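Local coordinates for alpha-galactosidase (Umbelopsis vinacea, PDB 3A5V), which hydrolyses terminal alpha-linked galactose from galactosides such as oligosaccharides, working as a tetrameric glycoside hydrolase of family 27, at residues D198-C203 / A211-S216; G188-N193 / D238-E243; K127-Y132 / C166-D171; T8-W13 / P267-N272. All coordinates share one frame; numbering follows the deposited sequence.

Interaction 1: residues D198-C203 / A211-S216; sequences DPACPC and AGFRCS
Ala211 sends its carbonyl toward CA of Cys201, and a water accepting from Cys203 N donates to that same Ala211 O. Next comes Gly212, whose CA passes 3.2 Å from Ala200 O in a CA-H...O contact; a beta carbon would collide with this oxygen, and the positive phi also suits glycine. Phe213 N donates to Ala200 O at 3.2 Å, and its ring carbon CE1 rests 3.7 Å from the small methyl CB of Ala200. Both segments belong to the loop from barrel strand 183-185 to helix 217-227, and an Asx turn at Asp198 shapes the first of them. Arg214 lays its aliphatic part across the Asp198 carboxylate, Arg214 CB to Asp198 CG 3.6 Å. The charged ends stay apart, Asp198 OD1 to Arg214 NH1 5.0 Å, and are bridged by a water, while Tyr347 of the second subunit accepts a cation-pi contact from Arg214 and bonds Asp198 OD2 beside its salt bridge to Arg196. Cys215 SG closes a disulfide to Cys201 SG (2.0 Å, chi3 101°); Cys201 SG, anti to its backbone N (chi1 -177°), is carried across to Cys215. Ser216 ends the segment as N-cap, its OG bonded to Asn219 N.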
# COMPACT_ATOMS: atom_id res chain seq x y z
N ASP A 198 15.73 3.65 -14.21
CA ASP A 198 15.66 5.12 -14.22
C ASP A 198 14.82 5.60 -13.05
O ASP A 198 13.81 4.96 -12.72
CB ASP A 198 15.04 5.58 -15.55
CG ASP A 198 15.19 7.06 -15.77
OD1 ASP A 198 14.33 7.85 -15.30
OD2 ASP A 198 16.19 7.46 -16.41
N PRO A 199 15.22 6.73 -12.41
CA PRO A 199 14.47 7.16 -11.22
C PRO A 199 13.05 7.63 -11.54
O PRO A 199 12.20 7.67 -10.64
CB PRO A 199 15.33 8.31 -10.65
CG PRO A 199 15.99 8.89 -11.90
CD PRO A 199 16.37 7.61 -12.65
N ALA A 200 12.79 7.97 -12.81
CA ALA A 200 11.43 8.34 -13.25
C ALA A 200 10.52 7.12 -13.44
O ALA A 200 9.31 7.27 -13.61
CB ALA A 200 11.47 9.21 -14.53
N CYS A 201 11.11 5.92 -13.42
CA CYS A 201 10.34 4.66 -13.46
C CYS A 201 10.69 3.81 -12.22
O CYS A 201 11.37 2.77 -12.33
CB CYS A 201 10.62 3.90 -14.76
SG CYS A 201 9.65 2.35 -14.94
N PRO A 202 10.28 4.28 -11.02
CA PRO A 202 10.73 3.61 -9.80
C PRO A 202 10.14 2.22 -9.59
O PRO A 202 10.79 1.37 -8.97
CB PRO A 202 10.26 4.57 -8.69
CG PRO A 202 9.06 5.27 -9.28
CD PRO A 202 9.41 5.44 -10.73
N CYS A 203 8.93 1.96 -10.09
CA CYS A 203 8.26 0.69 -9.78
C CYS A 203 8.86 -0.46 -10.58
O CYS A 203 9.15 -0.30 -11.76
CB CYS A 203 6.77 0.78 -10.10
SG CYS A 203 5.88 2.00 -9.12
N ALA A 211 3.70 5.55 -11.99
CA ALA A 211 4.10 4.77 -13.16
C ALA A 211 5.28 5.42 -13.90
O ALA A 211 6.21 4.73 -14.33
CB ALA A 211 2.92 4.59 -14.10
N GLY A 212 5.22 6.74 -14.03
CA GLY A 212 6.32 7.50 -14.62
C GLY A 212 6.60 7.18 -16.09
O GLY A 212 5.69 6.85 -16.86
N PHE A 213 7.86 7.28 -16.47
CA PHE A 213 8.30 7.00 -17.85
C PHE A 213 9.78 6.61 -17.82
O PHE A 213 10.34 6.44 -16.73
CB PHE A 213 7.95 8.17 -18.81
CG PHE A 213 8.86 9.41 -18.69
CD1 PHE A 213 9.19 9.97 -17.45
CD2 PHE A 213 9.35 10.03 -19.86
CE1 PHE A 213 10.01 11.13 -17.36
CE2 PHE A 213 10.17 11.18 -19.80
CZ PHE A 213 10.49 11.73 -18.53
N ARG A 214 10.41 6.44 -18.98
CA ARG A 214 11.77 5.88 -19.02
C ARG A 214 11.84 4.50 -18.32
O ARG A 214 12.79 4.20 -17.58
CB ARG A 214 12.81 6.88 -18.47
CG ARG A 214 12.86 8.15 -19.34
CD ARG A 214 13.45 9.39 -18.62
NE ARG A 214 13.54 10.53 -19.55
CZ ARG A 214 13.72 11.80 -19.17
NH1 ARG A 214 13.80 12.12 -17.88
NH2 ARG A 214 13.78 12.76 -20.09
N CYS A 215 10.82 3.67 -18.57
CA CYS A 215 10.84 2.26 -18.16
C CYS A 215 11.49 1.41 -19.25
O CYS A 215 11.02 1.41 -20.39
CB CYS A 215 9.41 1.74 -17.89
SG CYS A 215 8.51 2.66 -16.61
N SER A 216 12.54 0.67 -18.90
CA SER A 216 13.24 -0.17 -19.86
C SER A 216 12.36 -1.33 -20.36
O SER A 216 11.32 -1.67 -19.75
CB SER A 216 14.54 -0.71 -19.25
OG SER A 216 14.26 -1.75 -18.32
O HOH W 1 14.62 10.50 -15.50
O HOH W 2 7.25 3.36 -12.14

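Interaction 2: residues G188-N193 / D238-E243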
# COMPACT_ATOMS: atom_id res chain seq x y z
N GLY A 188 4.35 2.58 -16.75
CA GLY A 188 4.95 3.80 -17.28
C GLY A 188 5.57 3.59 -18.66
O GLY A 188 5.81 2.45 -19.09
N ASP A 189 5.81 4.70 -19.37
CA ASP A 189 6.19 4.63 -20.79
C ASP A 189 7.52 3.92 -20.98
O ASP A 189 8.46 4.12 -20.22
CB ASP A 189 6.33 6.03 -21.42
CG ASP A 189 5.12 6.93 -21.22
OD1 ASP A 189 4.06 6.51 -20.69
OD2 ASP A 189 5.25 8.11 -21.61
N VAL A 190 7.59 3.12 -22.04
CA VAL A 190 8.85 2.54 -22.48
C VAL A 190 9.75 3.66 -23.00
O VAL A 190 9.27 4.72 -23.38
CB VAL A 190 8.61 1.41 -23.56
CG1 VAL A 190 8.17 2.02 -24.94
CG2 VAL A 190 9.83 0.51 -23.70
N TYR A 191 11.06 3.44 -22.95
CA TYR A 191 11.99 4.25 -23.72
C TYR A 191 12.94 3.36 -24.51
O TYR A 191 12.94 2.13 -24.33
CB TYR A 191 12.74 5.29 -22.88
CG TYR A 191 13.80 4.80 -21.91
CD1 TYR A 191 13.57 3.72 -21.04
CD2 TYR A 191 15.01 5.50 -21.80
CE1 TYR A 191 14.57 3.33 -20.10
CE2 TYR A 191 15.98 5.13 -20.90
CZ TYR A 191 15.76 4.05 -20.05
OH TYR A 191 16.77 3.72 -19.16
N ASP A 192 13.75 3.99 -25.37
CA ASP A 192 14.56 3.25 -26.34
C ASP A 192 15.80 2.69 -25.65
O ASP A 192 16.94 3.09 -25.95
CB ASP A 192 14.93 4.17 -27.51
CG ASP A 192 15.49 3.42 -28.71
OD1 ASP A 192 15.42 2.17 -28.75
OD2 ASP A 192 16.02 4.11 -29.60
N ASN A 193 15.58 1.77 -24.72
CA ASN A 193 16.65 1.23 -23.90
C ASN A 193 16.31 -0.14 -23.33
O ASN A 193 15.21 -0.34 -22.79
CB ASN A 193 16.95 2.22 -22.76
CG ASN A 193 18.27 1.92 -22.07
OD1 ASN A 193 18.42 0.86 -21.46
ND2 ASN A 193 19.22 2.86 -22.15
N ASP A 238 -1.48 -3.53 -22.60
CA ASP A 238 -0.73 -2.74 -23.58
C ASP A 238 0.64 -2.43 -22.98
O ASP A 238 0.74 -1.76 -21.94
CB ASP A 238 -1.53 -1.46 -23.91
CG ASP A 238 -0.85 -0.57 -24.96
OD1 ASP A 238 0.26 -0.87 -25.44
OD2 ASP A 238 -1.45 0.49 -25.26
N LEU A 239 1.70 -2.93 -23.63
CA LEU A 239 3.05 -2.77 -23.12
C LEU A 239 3.74 -1.51 -23.66
O LEU A 239 4.94 -1.33 -23.48
CB LEU A 239 3.89 -4.03 -23.38
CG LEU A 239 3.73 -5.24 -22.45
CD1 LEU A 239 2.26 -5.72 -22.32
CD2 LEU A 239 4.64 -6.40 -22.91
N ASP A 240 2.95 -0.63 -24.30
CA ASP A 240 3.40 0.63 -24.91
C ASP A 240 4.02 0.35 -26.29
O ASP A 240 4.14 -0.81 -26.71
CB ASP A 240 4.36 1.44 -23.99
CG ASP A 240 4.37 2.94 -24.30
OD1 ASP A 240 3.60 3.42 -25.17
OD2 ASP A 240 5.14 3.67 -23.65
N MET A 241 4.40 1.42 -26.98
CA MET A 241 4.78 1.37 -28.39
C MET A 241 6.11 0.68 -28.63
O MET A 241 6.96 0.61 -27.73
CB MET A 241 4.85 2.80 -28.95
CG MET A 241 3.52 3.50 -28.87
SD MET A 241 3.57 5.17 -29.52
CE MET A 241 4.57 6.02 -28.27
N LEU A 242 6.30 0.20 -29.86
CA LEU A 242 7.54 -0.44 -30.27
C LEU A 242 8.60 0.62 -30.62
O LEU A 242 8.31 1.53 -31.41
CB LEU A 242 7.28 -1.34 -31.49
CG LEU A 242 6.39 -2.56 -31.17
CD1 LEU A 242 5.74 -3.13 -32.45
CD2 LEU A 242 7.15 -3.65 -30.39
N GLU A 243 9.80 0.47 -30.07
CA GLU A 243 10.93 1.38 -30.30
C GLU A 243 11.83 0.97 -31.49
O GLU A 243 12.81 1.66 -31.80
CB GLU A 243 11.80 1.48 -29.02
CG GLU A 243 11.08 2.14 -27.84
CD GLU A 243 11.08 3.67 -27.88
OE1 GLU A 243 11.67 4.26 -28.82
OE2 GLU A 243 10.51 4.28 -26.96
O HOH W 3 6.96 5.43 -24.91
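Val190 lays its CG1 methyl against the Asp240 carboxylate, 3.7 Å from OD2, and over the Met241 carbonyl, CG1 to O 3.4 Å. CG1 takes the position between backbone N and carbonyl carbon (chi1 72°), which turns this methyl to the other segment. The same carboxylate oxygen grips the backbone: Val190 N donates to Asp240 OD2 at 3.0 Å, meeting the anti lone pair of that oxygen, and a water that also reaches Val190 O donates to OD2. Aspartate suits the place because its short chain brings one oxygen to the opposite backbone while OD1 accepts a weak bond from Met241 N. The segments are loops following the sixth and seventh strands of the (beta/alpha)8 barrel, 183-185 and 236-238; Asp189, in a salt bridge from OD1 to Arg185, lies near a bound Tris molecule. An Asx turn, Asp240 N to Asp238 OD1 at 2.9 Å, sets the start of the second loop. Further along, Asp192 and Glu243 lie with carboxylate planes only 6° apart, CB of Asp192 3.5 Å from OE1 of Glu243. Their like charges are probably eased by separate donors: Tyr254 OH and Gly248 N bond Asp192, and Asn246 bonds Glu243 OE1.

Interaction 3: residues K127-Y132 / C166-D171; sequences KYDNCY and CNWGED
Lys127, fully extended, runs past Cys166 with CE 3.9 Å from SG, its NZ going on to a salt bridge with Asp51 and a bond to a bound Tris molecule. Tyr128 O accepts from Cys166 N at 2.8 Å, joining two neighbouring chains of the barrel. Asp129 points its CB away, yet OD1 swings back to receive Asn130 N at 2.8 Å and a weak bond from Trp168 NE1, whose ring stands 78° to the carboxylate. Asn130 fills the middle of the contact. With CG anti to the backbone N (chi1 -169°), its CB sits over the six-membered ring of Trp168, 3.7 Å from the centroid in a CH-pi contact, and ND2 donates to Glu170 OE1 at 2.8 Å, the acceptor lying in the amide plane. Cys131, disulfide-bonded to Cys101, brings SG to the edge of the same ring, 3.9 Å from Trp168 CZ2. Asn167 to Glu170 form a type I' turn, with Trp168 and Gly169 both at positive phi; at position 169 a beta carbon would press on the preceding carbonyl, which calls for glycine. With OD1 bonded as described and OD2 to Tyr93 and weakly to Tris, rotation of the Asp129 carboxylate is restrained, consistent with a polar site at the barrel mouth that receives hydroxyl groups.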
# COMPACT_ATOMS: atom_id res chain seq x y z
N LYS A 127 -6.77 6.95 -28.09
CA LYS A 127 -5.82 6.76 -26.99
C LYS A 127 -6.10 7.82 -25.90
O LYS A 127 -6.06 9.02 -26.16
CB LYS A 127 -4.37 6.86 -27.50
CG LYS A 127 -3.28 6.94 -26.40
CD LYS A 127 -1.88 7.21 -27.00
CE LYS A 127 -0.86 7.57 -25.88
NZ LYS A 127 0.47 7.93 -26.48
N TYR A 128 -6.36 7.36 -24.68
CA TYR A 128 -6.92 8.23 -23.64
C TYR A 128 -6.05 8.22 -22.38
O TYR A 128 -6.03 7.25 -21.61
CB TYR A 128 -8.38 7.80 -23.38
CG TYR A 128 -9.25 8.84 -22.73
CD1 TYR A 128 -9.25 10.17 -23.18
CD2 TYR A 128 -10.12 8.49 -21.69
CE1 TYR A 128 -10.05 11.12 -22.58
CE2 TYR A 128 -10.94 9.44 -21.08
CZ TYR A 128 -10.90 10.75 -21.54
OH TYR A 128 -11.70 11.70 -20.95
N ASP A 129 -5.29 9.30 -22.21
CA ASP A 129 -4.22 9.43 -21.23
C ASP A 129 -4.75 9.72 -19.80
O ASP A 129 -5.96 9.76 -19.56
CB ASP A 129 -3.26 10.55 -21.69
CG ASP A 129 -1.80 10.26 -21.39
OD1 ASP A 129 -1.48 9.57 -20.39
OD2 ASP A 129 -0.95 10.78 -22.15
N ASN A 130 -3.82 9.91 -18.87
CA ASN A 130 -4.12 9.99 -17.44
C ASN A 130 -3.46 11.20 -16.78
O ASN A 130 -3.39 11.29 -15.55
CB ASN A 130 -3.66 8.68 -16.77
CG ASN A 130 -4.16 8.53 -15.33
OD1 ASN A 130 -5.29 8.91 -15.00
ND2 ASN A 130 -3.33 7.93 -14.48
N CYS A 131 -2.98 12.14 -17.60
CA CYS A 131 -2.41 13.37 -17.03
C CYS A 131 -3.47 14.35 -16.54
O CYS A 131 -4.54 14.45 -17.13
CB CYS A 131 -1.49 14.07 -18.03
SG CYS A 131 0.14 13.27 -18.18
N TYR A 132 -3.15 15.06 -15.45
CA TYR A 132 -3.95 16.18 -14.93
C TYR A 132 -5.39 15.78 -14.58
O TYR A 132 -6.34 16.48 -14.93
CB TYR A 132 -3.85 17.40 -15.88
CG TYR A 132 -2.40 17.82 -16.09
CD1 TYR A 132 -1.65 18.33 -15.00
CD2 TYR A 132 -1.76 17.68 -17.32
CE1 TYR A 132 -0.33 18.70 -15.15
CE2 TYR A 132 -0.40 18.05 -17.48
CZ TYR A 132 0.30 18.56 -16.38
OH TYR A 132 1.62 18.94 -16.48
N CYS A 166 -4.87 4.73 -21.51
CA CYS A 166 -3.48 5.08 -21.23
C CYS A 166 -3.37 5.67 -19.80
O CYS A 166 -3.08 6.85 -19.62
CB CYS A 166 -2.95 6.05 -22.30
SG CYS A 166 -1.17 6.47 -22.14
N ASN A 167 -3.58 4.81 -18.79
CA ASN A 167 -3.46 5.21 -17.38
C ASN A 167 -2.30 4.50 -16.65
O ASN A 167 -2.20 4.55 -15.43
CB ASN A 167 -4.80 5.08 -16.65
CG ASN A 167 -4.95 3.76 -15.87
OD1 ASN A 167 -4.51 2.69 -16.32
ND2 ASN A 167 -5.56 3.84 -14.70
N TRP A 168 -1.44 3.82 -17.43
CA TRP A 168 -0.13 3.38 -17.00
C TRP A 168 -0.18 2.30 -15.91
O TRP A 168 0.77 2.16 -15.14
CB TRP A 168 0.70 4.56 -16.47
CG TRP A 168 0.52 5.91 -17.18
CD1 TRP A 168 0.60 6.16 -18.53
CD2 TRP A 168 0.26 7.17 -16.54
NE1 TRP A 168 0.40 7.51 -18.76
CE2 TRP A 168 0.21 8.15 -17.56
CE3 TRP A 168 0.09 7.56 -15.20
CZ2 TRP A 168 -0.01 9.51 -17.29
CZ3 TRP A 168 -0.13 8.92 -14.93
CH2 TRP A 168 -0.16 9.88 -15.97
N GLY A 169 -1.30 1.59 -15.83
CA GLY A 169 -1.52 0.55 -14.81
C GLY A 169 -2.06 1.02 -13.47
O GLY A 169 -2.21 0.22 -12.55
N GLU A 170 -2.38 2.32 -13.35
CA GLU A 170 -2.83 2.86 -12.06
C GLU A 170 -4.18 2.24 -11.63
O GLU A 170 -5.11 2.15 -12.43
CB GLU A 170 -2.90 4.40 -12.08
CG GLU A 170 -3.17 5.02 -10.69
CD GLU A 170 -3.36 6.55 -10.73
OE1 GLU A 170 -3.78 7.11 -11.79
OE2 GLU A 170 -3.12 7.17 -9.69
N ASP A 171 -4.25 1.79 -10.38
CA ASP A 171 -5.46 1.18 -9.81
C ASP A 171 -5.93 -0.12 -10.49
O ASP A 171 -7.07 -0.55 -10.29
CB ASP A 171 -6.63 2.20 -9.78
CG ASP A 171 -6.29 3.45 -8.98
OD1 ASP A 171 -5.76 3.30 -7.86
OD2 ASP A 171 -6.54 4.57 -9.48
O HOH W 4 -6.12 6.21 -13.11

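Interaction 4: residues T8-W13 / P267-N272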
# COMPACT_ATOMS: atom_id res chain seq x y z
N THR A 8 -8.42 -9.41 -32.09
CA THR A 8 -7.00 -9.67 -31.88
C THR A 8 -6.41 -8.31 -31.47
O THR A 8 -7.07 -7.27 -31.65
CB THR A 8 -6.31 -10.14 -33.18
OG1 THR A 8 -6.53 -9.16 -34.20
CG2 THR A 8 -6.85 -11.50 -33.64
N PRO A 9 -5.19 -8.29 -30.90
CA PRO A 9 -4.60 -7.00 -30.55
C PRO A 9 -4.49 -6.05 -31.76
O PRO A 9 -4.17 -6.49 -32.87
CB PRO A 9 -3.19 -7.37 -30.03
CG PRO A 9 -3.36 -8.80 -29.50
CD PRO A 9 -4.34 -9.43 -30.49
N GLN A 10 -4.76 -4.76 -31.54
CA GLN A 10 -4.62 -3.76 -32.62
C GLN A 10 -3.16 -3.59 -33.07
O GLN A 10 -2.23 -3.80 -32.29
CB GLN A 10 -5.22 -2.40 -32.22
CG GLN A 10 -4.51 -1.67 -31.05
CD GLN A 10 -5.09 -1.98 -29.65
OE1 GLN A 10 -5.58 -3.08 -29.38
NE2 GLN A 10 -5.01 -0.99 -28.76
N MET A 11 -2.97 -3.22 -34.33
CA MET A 11 -1.65 -2.95 -34.87
C MET A 11 -1.71 -1.62 -35.61
O MET A 11 -2.74 -1.28 -36.20
CB MET A 11 -1.21 -4.07 -35.83
CG MET A 11 -1.16 -5.48 -35.21
SD MET A 11 -0.82 -6.79 -36.41
CE MET A 11 0.78 -6.26 -37.08
N GLY A 12 -0.62 -0.87 -35.59
CA GLY A 12 -0.65 0.46 -36.19
C GLY A 12 0.64 1.22 -35.96
O GLY A 12 1.71 0.63 -35.75
N TRP A 13 0.52 2.54 -36.01
CA TRP A 13 1.65 3.46 -35.91
C TRP A 13 1.15 4.78 -35.29
O TRP A 13 -0.00 5.19 -35.53
CB TRP A 13 2.25 3.69 -37.31
CG TRP A 13 3.33 4.76 -37.34
CD1 TRP A 13 4.66 4.60 -37.12
CD2 TRP A 13 3.13 6.14 -37.62
NE1 TRP A 13 5.33 5.81 -37.26
CE2 TRP A 13 4.40 6.77 -37.56
CE3 TRP A 13 1.99 6.92 -37.91
CZ2 TRP A 13 4.56 8.15 -37.78
CZ3 TRP A 13 2.15 8.29 -38.15
CH2 TRP A 13 3.44 8.89 -38.07
N PRO A 267 -1.07 -4.83 -27.93
CA PRO A 267 -1.12 -4.05 -29.17
C PRO A 267 0.30 -3.86 -29.70
O PRO A 267 1.25 -3.70 -28.90
CB PRO A 267 -1.67 -2.69 -28.71
CG PRO A 267 -2.48 -2.98 -27.49
CD PRO A 267 -1.86 -4.22 -26.84
N LEU A 268 0.44 -3.86 -31.04
CA LEU A 268 1.72 -3.61 -31.68
C LEU A 268 1.63 -2.29 -32.44
O LEU A 268 1.27 -2.25 -33.64
CB LEU A 268 2.11 -4.75 -32.63
CG LEU A 268 2.21 -6.16 -32.00
CD1 LEU A 268 2.49 -7.22 -33.08
CD2 LEU A 268 3.25 -6.24 -30.86
N ILE A 269 1.91 -1.21 -31.71
CA ILE A 269 1.85 0.15 -32.26
C ILE A 269 3.27 0.63 -32.49
O ILE A 269 4.05 0.78 -31.53
CB ILE A 269 1.05 1.14 -31.33
CG1 ILE A 269 -0.37 0.61 -31.01
CG2 ILE A 269 1.03 2.60 -31.94
CD1 ILE A 269 -1.25 0.25 -32.22
N LEU A 270 3.61 0.84 -33.75
CA LEU A 270 4.94 1.32 -34.13
C LEU A 270 5.18 2.75 -33.65
O LEU A 270 4.37 3.64 -33.89
CB LEU A 270 5.15 1.20 -35.66
CG LEU A 270 5.11 -0.23 -36.23
CD1 LEU A 270 4.98 -0.20 -37.77
CD2 LEU A 270 6.35 -1.06 -35.81
N GLY A 271 6.30 2.96 -32.96
CA GLY A 271 6.60 4.27 -32.36
C GLY A 271 7.92 4.72 -32.96
O GLY A 271 8.86 5.08 -32.23
N ASN A 272 7.99 4.66 -34.29
CA ASN A 272 9.24 4.81 -35.04
C ASN A 272 9.06 5.59 -36.35
O ASN A 272 8.03 6.24 -36.55
CB ASN A 272 9.85 3.42 -35.33
CG ASN A 272 8.98 2.56 -36.26
OD1 ASN A 272 7.88 2.97 -36.67
ND2 ASN A 272 9.46 1.37 -36.58
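Barrel closure is made here: first strand 11-13 and last strand 268-270 of the (beta/alpha)8 fold run in parallel, pairing Met11 with Leu268, Gly12 with Ile269 and Trp13 with Leu270. Three backbone bonds stitch them, Leu268 N to Gln10 O at 2.9 Å, Gly12 N to Leu268 O at 3.0 Å and Leu270 N to Gly12 O at 2.8 Å. On the face bearing Ile269, Gly12 has no side chain, and Ile269 CD1 lies 3.6 Å from Gly12 N, so glycine suits the place beside a branched neighbour. Gln10, bent at chi2, lies alongside Pro267 and pointing the same way, its CD 3.5 Å from the Pro267 ring carbon CG. Its NE2 bonds Ser183 OG and Tyr125 OH, residues of strands 183-185 and 125-129, consistent with an amide pointing into the barrel; OE1 is buried with no partner in the model. Met11, Leu268, Trp13 and Leu270 share the other face, where helix 288-294 packs on Met11 and Leu268 through Ile291 and Asn294, as helices do around a TIM barrel. Trp13, with CG anti to its backbone N (chi1 173°), lays CD1 3.7 Å from Leu270 CB, and its NE1 donates to Asn272 O at 2.8 Å, nearly straight at 167° and within the indole plane. Asn272 in turn gives its ND2 to Val244 O.

From the N terminus, residues 8-13 open interaction 4, which closes only at 267-272 and so spans the other three contacts, joining the first and last barrel strands. Within that span interaction 3 comes first, tying neighbouring strands 125-129 and 162-165 through the chain that follows them. After it ends, interaction 2 runs from 188 to 243 across two adjacent barrel loops, and interaction 1 lies wholly within it, folding one of those loops on itself. No two contacts cross. Cys215 N to Asp189 O joins 1 to 2, Leu242 pairs by backbone with Ile269 and Gly271 between 2 and 4, and Trp168 of 3 packs on Ala211 of 1.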